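Local structure of putative secreted endoglycosylceramidase (Rhodococcus hoagii, 6JYZ) at residues F262-L267 with V287-H292; D274-R279 with A318-A323; G334-Q339 with G396-F401; W360-A365 with G382-I387. The protein probably hydrolyses the O-glycosidic bond joining galactose-based sugars to ceramide in glycosphingolipids, as a secreted glycoside hydrolase of family 5. All blocks are in the same frame, centred on the assembly; numbering follows the deposited sequence.

How the contacts relate
Contacts 1 and 4 are buried, contact 3 is partly buried and contact 2 lies at the surface. Contact 1 pairs two neighbouring barrel strands, and contact 2 lies directly outside it: their centres are about 9 Å apart, and Y321 of contact 2 packs on F262. Contacts 3 and 4 form a second cluster, centres about 11 Å apart, sharing the small antiparallel sheet of strands 385-387 and 394-397. The chemistry follows the setting. Aromatic packing and backbone bonds serve contact 1, a guanidinium stack the surface of contact 2, apolar packing between helix starts contact 3, and asparagine amides gripping loop backbone contact 4.

Contact 1 of 4, residues F262-L267 with V287-H292; sequences FEPSAL and VVFSPH
F262 and F289 project from neighbouring parallel strands onto the same side and meet ring to ring, F262 CE2 lying 3.5 Å from F289 CD1 with the planes at 43°. CG of F262 sits between its backbone N and carbonyl carbon (chi1 73°), which turns the ring across to the neighbouring strand. One ring face then lies on F289 CA, a CH-pi contact 4.2 Å from the ring centroid, and F262 CE1 comes to 3.9 Å from V287 CB. F289 instead has CG opposite its backbone N, which carries the far end of its ring to P264, CE1 to CD 3.7 Å. With F262 cut back to an alanine, the space between V287 and F289 is likely to be left open and the F289 ring freer to turn. The strands are tied by F262 N to V288 O (3.0 Å) and by S290 N to F262 O (2.9 Å). E263 is extended beyond CG, and a water donates both to its OE1 and to S290 O. E263 OE1 lies obliquely against the H292 ring, 3.2 Å from H292 CE1, carboxylate and ring planes 43° apart. It also accepts from E222 N, while OE2 makes a salt bridge with R83 and H292 ND1 bonds E222 OE2. Strands 259-262 and 287-289 adjoin in the barrel wall, with Y241 of helix 230-251 against F262 and Y321 of helix 307-321 meeting the same ring edge-to-face.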
loop_
_atom_site.group_PDB
_atom_site.type_symbol
_atom_site.label_atom_id
_atom_site.label_comp_id
_atom_site.label_asym_id
_atom_site.label_seq_id
_atom_site.Cartn_x
_atom_site.Cartn_y
_atom_site.Cartn_z
ATOM N N PHE A 262 -6.515 4.794 -6.062
ATOM C CA PHE A 262 -6.377 6.233 -5.815
ATOM C C PHE A 262 -6.706 6.507 -4.358
ATOM O O PHE A 262 -7.496 5.802 -3.720
ATOM C CB PHE A 262 -7.266 7.061 -6.742
ATOM C CG PHE A 262 -8.723 6.983 -6.398
ATOM C CD1 PHE A 262 -9.543 5.941 -6.830
ATOM C CD2 PHE A 262 -9.330 7.985 -5.616
ATOM C CE1 PHE A 262 -10.871 5.885 -6.431
ATOM C CE2 PHE A 262 -10.648 7.915 -5.247
ATOM C CZ PHE A 262 -11.439 6.861 -5.654
ATOM N N GLU A 263 -6.070 7.590 -3.856
ATOM C CA GLU A 263 -6.096 7.862 -2.420
ATOM C C GLU A 263 -6.759 9.197 -2.136
ATOM O O GLU A 263 -6.627 10.155 -2.926
ATOM C CB GLU A 263 -4.676 7.871 -1.859
ATOM C CG GLU A 263 -4.022 6.475 -2.006
ATOM C CD GLU A 263 -2.650 6.490 -1.425
ATOM O OE1 GLU A 263 -2.394 7.111 -0.396
ATOM O OE2 GLU A 263 -1.722 5.837 -2.048
ATOM N N PRO A 264 -7.324 9.411 -0.956
ATOM C CA PRO A 264 -7.591 10.783 -0.492
ATOM C C PRO A 264 -6.241 11.389 -0.113
ATOM O O PRO A 264 -5.181 10.750 -0.148
ATOM C CB PRO A 264 -8.424 10.479 0.782
ATOM C CG PRO A 264 -7.778 9.239 1.355
ATOM C CD PRO A 264 -7.456 8.394 0.113
ATOM N N SER A 265 -6.257 12.658 0.280
ATOM C CA SER A 265 -5.049 13.306 0.746
ATOM C C SER A 265 -4.516 12.597 1.989
ATOM O O SER A 265 -5.216 11.823 2.682
ATOM C CB SER A 265 -5.199 14.794 1.045
ATOM O OG SER A 265 -5.540 15.018 2.435
ATOM N N ALA A 266 -3.256 12.898 2.305
ATOM C CA ALA A 266 -2.600 12.414 3.514
ATOM C C ALA A 266 -3.397 12.730 4.779
ATOM O O ALA A 266 -3.152 12.075 5.791
ATOM C CB ALA A 266 -1.231 13.089 3.606
ATOM N N LEU A 267 -4.260 13.750 4.760
ATOM C CA LEU A 267 -5.041 14.023 5.961
ATOM C C LEU A 267 -5.849 12.827 6.397
ATOM O O LEU A 267 -6.102 12.665 7.610
ATOM C CB LEU A 267 -5.970 15.227 5.741
ATOM C CG LEU A 267 -5.204 16.517 5.471
ATOM C CD1 LEU A 267 -6.209 17.622 5.097
ATOM C CD2 LEU A 267 -4.340 16.977 6.624
ATOM N N VAL A 287 -11.447 1.948 -11.074
ATOM C CA VAL A 287 -10.820 2.615 -9.919
ATOM C C VAL A 287 -11.156 1.899 -8.618
ATOM O O VAL A 287 -12.196 1.246 -8.461
ATOM C CB VAL A 287 -11.273 4.099 -9.834
ATOM C CG1 VAL A 287 -10.795 4.881 -11.057
ATOM C CG2 VAL A 287 -12.775 4.272 -9.567
ATOM N N VAL A 288 -10.245 2.042 -7.654
ATOM C CA VAL A 288 -10.314 1.425 -6.323
ATOM C C VAL A 288 -9.931 2.496 -5.312
ATOM O O VAL A 288 -8.848 3.093 -5.445
ATOM C CB VAL A 288 -9.347 0.226 -6.264
ATOM C CG1 VAL A 288 -9.248 -0.281 -4.821
ATOM C CG2 VAL A 288 -9.759 -0.884 -7.249
ATOM N N PHE A 289 -10.806 2.754 -4.338
ATOM C CA PHE A 289 -10.527 3.772 -3.329
ATOM C C PHE A 289 -9.656 3.201 -2.211
ATOM O O PHE A 289 -9.933 2.110 -1.677
ATOM C CB PHE A 289 -11.874 4.243 -2.767
ATOM C CG PHE A 289 -11.744 5.359 -1.750
ATOM C CD1 PHE A 289 -10.984 6.492 -2.027
ATOM C CD2 PHE A 289 -12.326 5.257 -0.489
ATOM C CE1 PHE A 289 -10.846 7.521 -1.070
ATOM C CE2 PHE A 289 -12.173 6.306 0.445
ATOM C CZ PHE A 289 -11.435 7.392 0.151
ATOM N N SER A 290 -8.553 3.879 -1.892
ATOM C CA SER A 290 -7.524 3.327 -1.025
ATOM C C SER A 290 -7.084 4.335 0.045
ATOM O O SER A 290 -5.926 4.758 0.068
ATOM C CB SER A 290 -6.369 2.876 -1.892
ATOM O OG SER A 290 -5.456 2.098 -1.152
ATOM N N PRO A 291 -7.959 4.705 0.986
ATOM C CA PRO A 291 -7.541 5.436 2.188
ATOM C C PRO A 291 -6.712 4.517 3.069
ATOM O O PRO A 291 -6.784 3.278 2.966
ATOM C CB PRO A 291 -8.885 5.759 2.865
ATOM C CG PRO A 291 -9.739 4.543 2.527
ATOM C CD PRO A 291 -9.354 4.232 1.074
ATOM N N HIS A 292 -5.868 5.114 3.883
ATOM C CA HIS A 292 -5.023 4.421 4.845
ATOM C C HIS A 292 -5.701 4.481 6.198
ATOM O O HIS A 292 -5.963 5.561 6.736
ATOM C CB HIS A 292 -3.598 4.993 4.900
ATOM C CG HIS A 292 -2.957 4.894 3.537
ATOM N ND1 HIS A 292 -1.747 5.512 3.256
ATOM C CD2 HIS A 292 -3.343 4.213 2.414
ATOM C CE1 HIS A 292 -1.417 5.200 1.984
ATOM N NE2 HIS A 292 -2.363 4.428 1.434
HETATM O O HOH W 1 -4.594 6.822 1.309
#

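Contact 2 of 4, residues D274-R279 with A318-A323; sequences DALPPR and ADWYGA. With IPA (isopropyl alcohol), chain D.
R279 lies along the indole of W320, its guanidinium flat on the ring system with the planes only 8° apart. CG lies over the six-membered ring, 3.4 Å from its centroid; beyond it the chain bends at chi3 (-67°), which lays the guanidinium over the five-membered ring, CZ off-centre in a cation-pi contact. NH1 then donates to W320 O at 2.9 Å, an acceptor lying in the guanidinium plane, and this bond fixes the rotation of the flat group over the indole. L276 adds CD1 to the same indole, 3.6 Å from W320 CE3. The acceptor carbonyl belongs to the last turn of helix 307-321, an outer helix of the (beta/alpha)8 barrel that ends in a Schellman motif, with G322 at positive phi and A323 N bonded back to A318 O. Y321 reaches past W320, and its OH donates to P277 O at 2.7 Å on a lone pair in the carbonyl plane; the same hydroxyl packs 3.4 Å from L276 CB. A phenylalanine in place of Y321 would probably leave the P277 carbonyl without this donor and the loop less firmly tied to the helix. The Y321 ring also meets that of F289, from strand 287-289.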
loop_
_atom_site.group_PDB
_atom_site.type_symbol
_atom_site.label_atom_id
_atom_site.label_comp_id
_atom_site.label_asym_id
_atom_site.label_seq_id
_atom_site.Cartn_x
_atom_site.Cartn_y
_atom_site.Cartn_z
ATOM N N ASP A 274 -11.674 12.591 5.335
ATOM C CA ASP A 274 -11.146 13.745 4.598
ATOM C C ASP A 274 -12.189 14.101 3.562
ATOM O O ASP A 274 -13.155 13.360 3.339
ATOM C CB ASP A 274 -9.850 13.331 3.891
ATOM C CG ASP A 274 -9.004 14.428 3.399
ATOM O OD1 ASP A 274 -9.315 15.618 3.520
ATOM O OD2 ASP A 274 -7.898 13.995 2.907
ATOM N N ALA A 275 -12.036 15.267 2.960
ATOM C CA ALA A 275 -12.726 15.594 1.703
ATOM C C ALA A 275 -12.279 14.577 0.663
ATOM O O ALA A 275 -11.189 14.000 0.736
ATOM C CB ALA A 275 -12.341 16.984 1.261
ATOM N N LEU A 276 -13.143 14.281 -0.280
ATOM C CA LEU A 276 -12.935 13.237 -1.281
ATOM C C LEU A 276 -12.603 13.861 -2.640
ATOM O O LEU A 276 -13.325 14.761 -3.104
ATOM C CB LEU A 276 -14.171 12.358 -1.411
ATOM C CG LEU A 276 -14.504 11.538 -0.181
ATOM C CD1 LEU A 276 -15.734 10.710 -0.348
ATOM C CD2 LEU A 276 -13.334 10.602 0.224
ATOM N N PRO A 277 -11.572 13.404 -3.354
ATOM C CA PRO A 277 -11.382 13.793 -4.749
ATOM C C PRO A 277 -12.667 13.650 -5.554
ATOM O O PRO A 277 -13.315 12.600 -5.514
ATOM C CB PRO A 277 -10.277 12.823 -5.259
ATOM C CG PRO A 277 -9.476 12.570 -3.963
ATOM C CD PRO A 277 -10.566 12.436 -2.914
ATOM N N PRO A 278 -13.141 14.686 -6.253
ATOM C CA PRO A 278 -14.454 14.605 -6.897
ATOM C C PRO A 278 -14.538 13.436 -7.863
ATOM O O PRO A 278 -13.614 13.120 -8.591
ATOM C CB PRO A 278 -14.543 15.956 -7.589
ATOM C CG PRO A 278 -13.740 16.896 -6.669
ATOM C CD PRO A 278 -12.581 16.069 -6.203
ATOM N N ARG A 279 -15.707 12.805 -7.830
ATOM C CA ARG A 279 -15.992 11.600 -8.613
ATOM C C ARG A 279 -15.750 11.785 -10.079
ATOM O O ARG A 279 -15.320 10.797 -10.739
ATOM C CB ARG A 279 -17.525 11.307 -8.616
ATOM C CG ARG A 279 -17.998 10.797 -7.287
ATOM C CD ARG A 279 -19.404 10.191 -7.418
ATOM N NE ARG A 279 -20.614 10.933 -7.714
ATOM C CZ ARG A 279 -21.795 10.455 -7.302
ATOM N NH1 ARG A 279 -21.842 9.292 -6.662
ATOM N NH2 ARG A 279 -22.917 11.118 -7.533
ATOM N N ALA A 318 -16.160 4.682 -0.401
ATOM C CA ALA A 318 -15.970 3.838 -1.585
ATOM C C ALA A 318 -17.297 3.628 -2.287
ATOM O O ALA A 318 -17.361 3.638 -3.530
ATOM C CB ALA A 318 -15.378 2.485 -1.155
ATOM N N ASP A 319 -18.370 3.489 -1.541
ATOM C CA ASP A 319 -19.687 3.323 -2.162
ATOM C C ASP A 319 -20.126 4.557 -2.924
ATOM O O ASP A 319 -20.762 4.440 -3.973
ATOM C CB ASP A 319 -20.683 2.928 -1.074
ATOM C CG ASP A 319 -22.114 2.892 -1.582
ATOM O OD1 ASP A 319 -22.401 1.902 -2.304
ATOM O OD2 ASP A 319 -22.857 3.877 -1.336
ATOM N N TRP A 320 -19.743 5.742 -2.460
ATOM C CA TRP A 320 -20.028 6.953 -3.217
ATOM C C TRP A 320 -19.379 6.935 -4.589
ATOM O O TRP A 320 -19.931 7.406 -5.594
ATOM C CB TRP A 320 -19.618 8.180 -2.389
ATOM C CG TRP A 320 -19.828 9.504 -3.079
ATOM C CD1 TRP A 320 -21.060 10.072 -3.332
ATOM C CD2 TRP A 320 -18.809 10.424 -3.451
ATOM N NE1 TRP A 320 -20.828 11.327 -3.850
ATOM C CE2 TRP A 320 -19.476 11.543 -4.000
ATOM C CE3 TRP A 320 -17.408 10.376 -3.515
ATOM C CZ2 TRP A 320 -18.812 12.674 -4.493
ATOM C CZ3 TRP A 320 -16.741 11.499 -3.969
ATOM C CH2 TRP A 320 -17.424 12.635 -4.441
ATOM N N TYR A 321 -18.154 6.394 -4.691
ATOM C CA TYR A 321 -17.473 6.231 -5.932
ATOM C C TYR A 321 -17.971 5.032 -6.726
ATOM O O TYR A 321 -17.547 4.852 -7.886
ATOM C CB TYR A 321 -15.959 6.024 -5.749
ATOM C CG TYR A 321 -15.217 7.233 -5.271
ATOM C CD1 TYR A 321 -14.947 8.283 -6.156
ATOM C CD2 TYR A 321 -14.746 7.292 -3.981
ATOM C CE1 TYR A 321 -14.163 9.370 -5.733
ATOM C CE2 TYR A 321 -13.992 8.382 -3.529
ATOM C CZ TYR A 321 -13.717 9.395 -4.428
ATOM O OH TYR A 321 -12.936 10.448 -3.987
ATOM N N GLY A 322 -18.773 4.183 -6.097
ATOM C CA GLY A 322 -19.180 2.917 -6.734
ATOM C C GLY A 322 -17.994 1.974 -6.902
ATOM O O GLY A 322 -18.052 1.103 -7.769
ATOM N N ALA A 323 -16.973 2.112 -6.070
ATOM C CA ALA A 323 -15.696 1.436 -6.289
ATOM C C ALA A 323 -15.404 0.471 -5.149
ATOM O O ALA A 323 -15.821 0.702 -4.007
ATOM C CB ALA A 323 -14.603 2.484 -6.311
HETATM C C1 IPA D . -16.748 12.916 3.732
HETATM C C2 IPA D . -16.212 11.883 4.636
HETATM C C3 IPA D . -17.320 11.020 5.158
HETATM O O2 IPA D . -15.477 10.979 3.822
#

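Contact 3 of 4, residues G334-Q339 with G396-F401; sequences GDPDEQ and GLVEGF
F401 slides its ring beneath P336. CB and CG stay close to their own helix, CG lying anti to the carbonyl carbon (chi1 -69°), a choice that swings the ring across to the first turn of helix 336-353. From there the two sides of the ring part. CD1 passes under the proline, 3.9 Å from P336 CB, and CE1 continues to P336 CA at 3.7 Å. On the other side CD2 packs on the backbone of N383, and CE2 comes to 3.8 Å from G334 O. At the tip, CZ lies 3.9 Å from Q339 OE1, which comes in at the ring edge with its amide turned only 22° from the ring plane. That oxygen is held by G334 N, which donates to it at 2.7 Å. P336 CB sits over the centre of the F401 ring as a CH-pi contact, 13° off the ring normal, while P336 CG rests on V398 CG1 at 3.7 Å. G400 lets the helices come together here: its CA is 4.1 Å from P336 CB, and a side chain at this position would run into the proline. W359 meets the F401 ring edge-to-face. The N-terminal ends of two helices thus abut. In one, D335 is the N-cap, its OD1 accepting from D337 N at 2.9 Å from above the carboxylate plane, and P336 occupies the first turn. In the other, V398 stands at the N-cap position. The arrangement joins a barrel helix between strands 326-330 and 356-359 to helix 399-405, consistent with the outer helical layer of a family 5 (beta/alpha)8 barrel.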
loop_
_atom_site.group_PDB
_atom_site.type_symbol
_atom_site.label_atom_id
_atom_site.label_comp_id
_atom_site.label_asym_id
_atom_site.label_seq_id
_atom_site.Cartn_x
_atom_site.Cartn_y
_atom_site.Cartn_z
ATOM N N GLY A 334 3.556 0.042 18.119
ATOM C CA GLY A 334 4.047 -0.064 19.510
ATOM C C GLY A 334 4.199 -1.529 19.909
ATOM O O GLY A 334 4.509 -2.418 19.132
ATOM N N ASP A 335 3.990 -1.731 21.217
ATOM C CA ASP A 335 4.221 -3.039 21.824
ATOM C C ASP A 335 3.091 -3.997 21.438
ATOM O O ASP A 335 1.932 -3.718 21.753
ATOM C CB ASP A 335 4.211 -2.876 23.352
ATOM C CG ASP A 335 4.466 -4.137 24.146
ATOM O OD1 ASP A 335 4.588 -5.256 23.567
ATOM O OD2 ASP A 335 4.756 -3.915 25.353
ATOM N N PRO A 336 3.350 -5.143 20.793
ATOM C CA PRO A 336 2.292 -6.093 20.469
ATOM C C PRO A 336 1.538 -6.637 21.674
ATOM O O PRO A 336 0.379 -7.015 21.584
ATOM C CB PRO A 336 3.004 -7.219 19.653
ATOM C CG PRO A 336 4.481 -7.064 20.000
ATOM C CD PRO A 336 4.676 -5.609 20.314
ATOM N N ASP A 337 2.209 -6.711 22.839
ATOM C CA ASP A 337 1.496 -7.112 24.039
ATOM C C ASP A 337 0.332 -6.190 24.330
ATOM O O ASP A 337 -0.645 -6.642 24.905
ATOM C CB ASP A 337 2.464 -7.149 25.232
ATOM C CG ASP A 337 3.440 -8.312 25.114
ATOM O OD1 ASP A 337 3.170 -9.288 24.322
ATOM O OD2 ASP A 337 4.453 -8.256 25.833
ATOM N N GLU A 338 0.469 -4.897 24.012
ATOM C CA GLU A 338 -0.588 -3.930 24.230
ATOM C C GLU A 338 -1.490 -3.761 23.007
ATOM O O GLU A 338 -2.641 -3.475 23.179
ATOM C CB GLU A 338 0.019 -2.561 24.521
ATOM C CG GLU A 338 0.822 -2.536 25.828
ATOM C CD GLU A 338 0.039 -2.638 27.137
ATOM O OE1 GLU A 338 -1.078 -3.227 27.146
ATOM O OE2 GLU A 338 0.547 -2.119 28.165
ATOM N N GLN A 339 -0.968 -3.985 21.776
ATOM C CA GLN A 339 -1.720 -3.531 20.597
ATOM C C GLN A 339 -2.208 -4.691 19.744
ATOM O O GLN A 339 -2.913 -4.426 18.757
ATOM C CB GLN A 339 -0.792 -2.615 19.774
ATOM C CG GLN A 339 -0.480 -1.298 20.526
ATOM C CD GLN A 339 0.403 -0.387 19.728
ATOM O OE1 GLN A 339 1.006 -0.753 18.729
ATOM N NE2 GLN A 339 0.611 0.813 20.233
ATOM N N GLY A 396 13.948 -12.758 13.321
ATOM C CA GLY A 396 12.599 -13.220 13.597
ATOM C C GLY A 396 11.503 -12.195 13.316
ATOM O O GLY A 396 11.712 -11.098 12.763
ATOM N N LEU A 397 10.301 -12.613 13.663
ATOM C CA LEU A 397 9.066 -11.892 13.430
ATOM C C LEU A 397 8.590 -11.307 14.741
ATOM O O LEU A 397 8.831 -11.824 15.846
ATOM C CB LEU A 397 7.968 -12.856 12.970
ATOM C CG LEU A 397 8.127 -13.403 11.546
ATOM C CD1 LEU A 397 7.204 -14.614 11.321
ATOM C CD2 LEU A 397 7.776 -12.371 10.485
ATOM N N VAL A 398 7.775 -10.245 14.647
ATOM C CA VAL A 398 7.085 -9.680 15.780
ATOM C C VAL A 398 5.811 -10.511 15.891
ATOM O O VAL A 398 4.802 -10.288 15.193
ATOM C CB VAL A 398 6.774 -8.188 15.529
ATOM C CG1 VAL A 398 5.937 -7.604 16.657
ATOM C CG2 VAL A 398 8.072 -7.370 15.359
ATOM N N GLU A 399 5.867 -11.550 16.730
ATOM C CA GLU A 399 4.911 -12.647 16.596
ATOM C C GLU A 399 3.480 -12.232 16.934
ATOM O O GLU A 399 2.562 -12.753 16.282
ATOM C CB GLU A 399 5.352 -13.796 17.535
ATOM C CG GLU A 399 6.615 -14.490 17.058
ATOM C CD GLU A 399 6.529 -15.330 15.785
ATOM O OE1 GLU A 399 5.373 -15.519 15.209
ATOM O OE2 GLU A 399 7.638 -15.809 15.326
ATOM N N GLY A 400 3.273 -11.339 17.908
ATOM C CA GLY A 400 1.940 -10.915 18.263
ATOM C C GLY A 400 1.179 -10.256 17.095
ATOM O O GLY A 400 -0.035 -10.348 17.023
ATOM N N PHE A 401 1.942 -9.553 16.206
ATOM C CA PHE A 401 1.310 -8.964 15.031
ATOM C C PHE A 401 1.258 -10.019 13.925
ATOM O O PHE A 401 0.249 -10.111 13.248
ATOM C CB PHE A 401 2.086 -7.714 14.613
ATOM C CG PHE A 401 1.966 -6.554 15.568
ATOM C CD1 PHE A 401 0.883 -6.387 16.428
ATOM C CD2 PHE A 401 2.969 -5.609 15.565
ATOM C CE1 PHE A 401 0.788 -5.253 17.239
ATOM C CE2 PHE A 401 2.856 -4.452 16.356
ATOM C CZ PHE A 401 1.770 -4.308 17.214
#

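Contact 4 of 4, residues W360-A365 with G382-I387; sequences WSWTQA and GNLNRI
N383 clasps the peptide between W360 and S361 with both ends of its amide. ND2 donates to W360 O at 2.8 Å, nearly straight (169°) and in the amide plane, and meets a lone pair of the carbonyl; OD1 accepts from S361 N at 3.3 Å. One amide can serve both groups because the peptide is cis, which places its C=O and N-H on the same side. N383 is itself held in place by two further bonds, ND2 to W332 O and OD1 from W359 NE1. A second asparagine takes the carbonyl two residues on: N385 ND2 donates to W362 O at 2.9 Å while sitting over the centre of the W362 indole, 3.0 Å above its plane, with amide and ring planes 68° apart. Water-mediated contacts fill in, one water lying between Q364 N and N385 O, another joining S361 OG to N383 OD1. Farther out the contact turns apolar. The W362 side chain, CG anti to its backbone N (chi1 -180°), brings CE3 to 3.7 Å from L384 CD2, and its NE1 bonds D70. I387 CD1 packs on T363 CB at 3.9 Å. A cis peptide following the tryptophan at the end of the eighth barrel strand is a hallmark of family 5 and related glycoside hydrolases, where that tryptophan usually lines the sugar-binding cleft; W360 probably does likewise.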
loop_
_atom_site.group_PDB
_atom_site.type_symbol
_atom_site.label_atom_id
_atom_site.label_comp_id
_atom_site.label_asym_id
_atom_site.label_seq_id
_atom_site.Cartn_x
_atom_site.Cartn_y
_atom_site.Cartn_z
ATOM N N TRP A 360 1.589 -1.868 6.859
ATOM C CA TRP A 360 2.850 -1.093 6.864
ATOM C C TRP A 360 3.650 -1.639 8.062
ATOM O O TRP A 360 3.231 -1.329 9.187
ATOM C CB TRP A 360 2.591 0.417 6.993
ATOM C CG TRP A 360 3.888 1.154 6.844
ATOM C CD1 TRP A 360 4.821 1.416 7.825
ATOM C CD2 TRP A 360 4.483 1.562 5.587
ATOM N NE1 TRP A 360 5.920 2.020 7.253
ATOM C CE2 TRP A 360 5.756 2.069 5.894
ATOM C CE3 TRP A 360 4.041 1.553 4.274
ATOM C CZ2 TRP A 360 6.608 2.576 4.891
ATOM C CZ3 TRP A 360 4.895 2.001 3.276
ATOM C CH2 TRP A 360 6.147 2.512 3.598
ATOM N N SER A 361 4.731 -2.377 7.883
ATOM C CA SER A 361 5.351 -2.722 6.604
ATOM C C SER A 361 6.140 -4.012 6.768
ATOM O O SER A 361 6.359 -4.503 7.893
ATOM C CB SER A 361 6.245 -1.615 6.134
ATOM O OG SER A 361 7.360 -1.505 6.988
ATOM N N TRP A 362 6.632 -4.533 5.649
ATOM C CA TRP A 362 7.425 -5.762 5.653
ATOM C C TRP A 362 8.719 -5.571 6.392
ATOM O O TRP A 362 9.055 -6.392 7.286
ATOM C CB TRP A 362 7.634 -6.187 4.208
ATOM C CG TRP A 362 8.431 -7.452 4.076
ATOM C CD1 TRP A 362 9.667 -7.579 3.543
ATOM C CD2 TRP A 362 7.964 -8.738 4.443
ATOM N NE1 TRP A 362 10.053 -8.899 3.635
ATOM C CE2 TRP A 362 9.021 -9.619 4.156
ATOM C CE3 TRP A 362 6.781 -9.226 5.014
ATOM C CZ2 TRP A 362 8.942 -10.989 4.460
ATOM C CZ3 TRP A 362 6.698 -10.585 5.335
ATOM C CH2 TRP A 362 7.782 -11.427 5.051
ATOM N N THR A 363 9.529 -4.579 5.994
ATOM C CA THR A 363 10.817 -4.334 6.677
ATOM C C THR A 363 11.058 -2.841 6.765
ATOM O O THR A 363 10.738 -2.072 5.824
ATOM C CB THR A 363 12.040 -4.931 5.928
ATOM O OG1 THR A 363 12.005 -4.595 4.557
ATOM C CG2 THR A 363 12.096 -6.454 6.019
ATOM N N GLN A 364 11.707 -2.404 7.824
ATOM C CA GLN A 364 12.245 -1.048 7.966
ATOM C C GLN A 364 13.710 -1.210 8.371
ATOM O O GLN A 364 13.965 -1.872 9.382
ATOM C CB GLN A 364 11.430 -0.302 9.001
ATOM C CG GLN A 364 11.972 1.123 9.167
ATOM C CD GLN A 364 11.019 1.979 9.938
ATOM O OE1 GLN A 364 11.243 2.270 11.125
ATOM N NE2 GLN A 364 9.975 2.424 9.259
ATOM N N ALA A 365 14.619 -0.563 7.642
ATOM C CA ALA A 365 16.052 -0.677 7.909
ATOM C C ALA A 365 16.494 0.376 8.903
ATOM O O ALA A 365 15.814 1.309 9.301
ATOM C CB ALA A 365 16.765 -0.401 6.628
ATOM N N GLY A 382 11.137 -2.331 12.950
ATOM C CA GLY A 382 10.185 -3.177 12.224
ATOM C C GLY A 382 9.054 -3.610 13.149
ATOM O O GLY A 382 9.225 -3.878 14.338
ATOM N N ASN A 383 7.831 -3.670 12.578
ATOM C CA ASN A 383 6.672 -4.200 13.296
ATOM C C ASN A 383 6.216 -5.545 12.754
ATOM O O ASN A 383 5.189 -6.042 13.222
ATOM C CB ASN A 383 5.480 -3.202 13.316
ATOM C CG ASN A 383 5.027 -2.875 11.888
ATOM O OD1 ASN A 383 5.578 -3.368 10.891
ATOM N ND2 ASN A 383 4.000 -2.055 11.833
ATOM N N LEU A 384 7.001 -6.162 11.874
ATOM C CA LEU A 384 6.645 -7.462 11.336
ATOM C C LEU A 384 7.928 -8.251 11.285
ATOM O O LEU A 384 8.037 -9.242 12.021
ATOM C CB LEU A 384 5.918 -7.336 9.984
ATOM C CG LEU A 384 5.576 -8.673 9.329
ATOM C CD1 LEU A 384 4.838 -9.645 10.273
ATOM C CD2 LEU A 384 4.752 -8.477 8.052
ATOM N N ASN A 385 8.845 -7.966 10.385
ATOM C CA ASN A 385 10.202 -8.519 10.471
ATOM C C ASN A 385 11.040 -7.593 11.310
ATOM O O ASN A 385 11.088 -6.400 11.051
ATOM C CB ASN A 385 10.789 -8.627 9.080
ATOM C CG ASN A 385 10.019 -9.671 8.315
ATOM O OD1 ASN A 385 10.179 -10.892 8.552
ATOM N ND2 ASN A 385 9.113 -9.266 7.420
ATOM N N ARG A 386 11.673 -8.148 12.337
ATOM C CA ARG A 386 12.514 -7.407 13.229
ATOM C C ARG A 386 13.943 -7.425 12.699
ATOM O O ARG A 386 14.465 -8.469 12.255
ATOM C CB ARG A 386 12.550 -8.249 14.506
ATOM C CG ARG A 386 13.411 -7.587 15.584
ATOM C CD ARG A 386 13.534 -8.449 16.852
ATOM N NE ARG A 386 12.199 -8.581 17.467
ATOM C CZ ARG A 386 11.409 -9.671 17.436
ATOM N NH1 ARG A 386 11.801 -10.780 16.835
ATOM N NH2 ARG A 386 10.267 -9.652 18.086
ATOM N N ILE A 387 14.487 -6.196 12.563
ATOM C CA ILE A 387 15.864 -6.003 12.093
ATOM C C ILE A 387 16.614 -5.422 13.269
ATOM O O ILE A 387 16.234 -4.435 13.898
ATOM C CB ILE A 387 15.907 -5.103 10.830
ATOM C CG1 ILE A 387 15.396 -5.912 9.640
ATOM C CG2 ILE A 387 17.291 -4.467 10.574
ATOM C CD1 ILE A 387 15.230 -5.132 8.240
HETATM O O HOH W 2 8.575 -4.823 9.803
HETATM O O HOH W 3 7.988 -1.822 9.668
HETATM O O HOH W 4 12.368 -4.381 9.769
#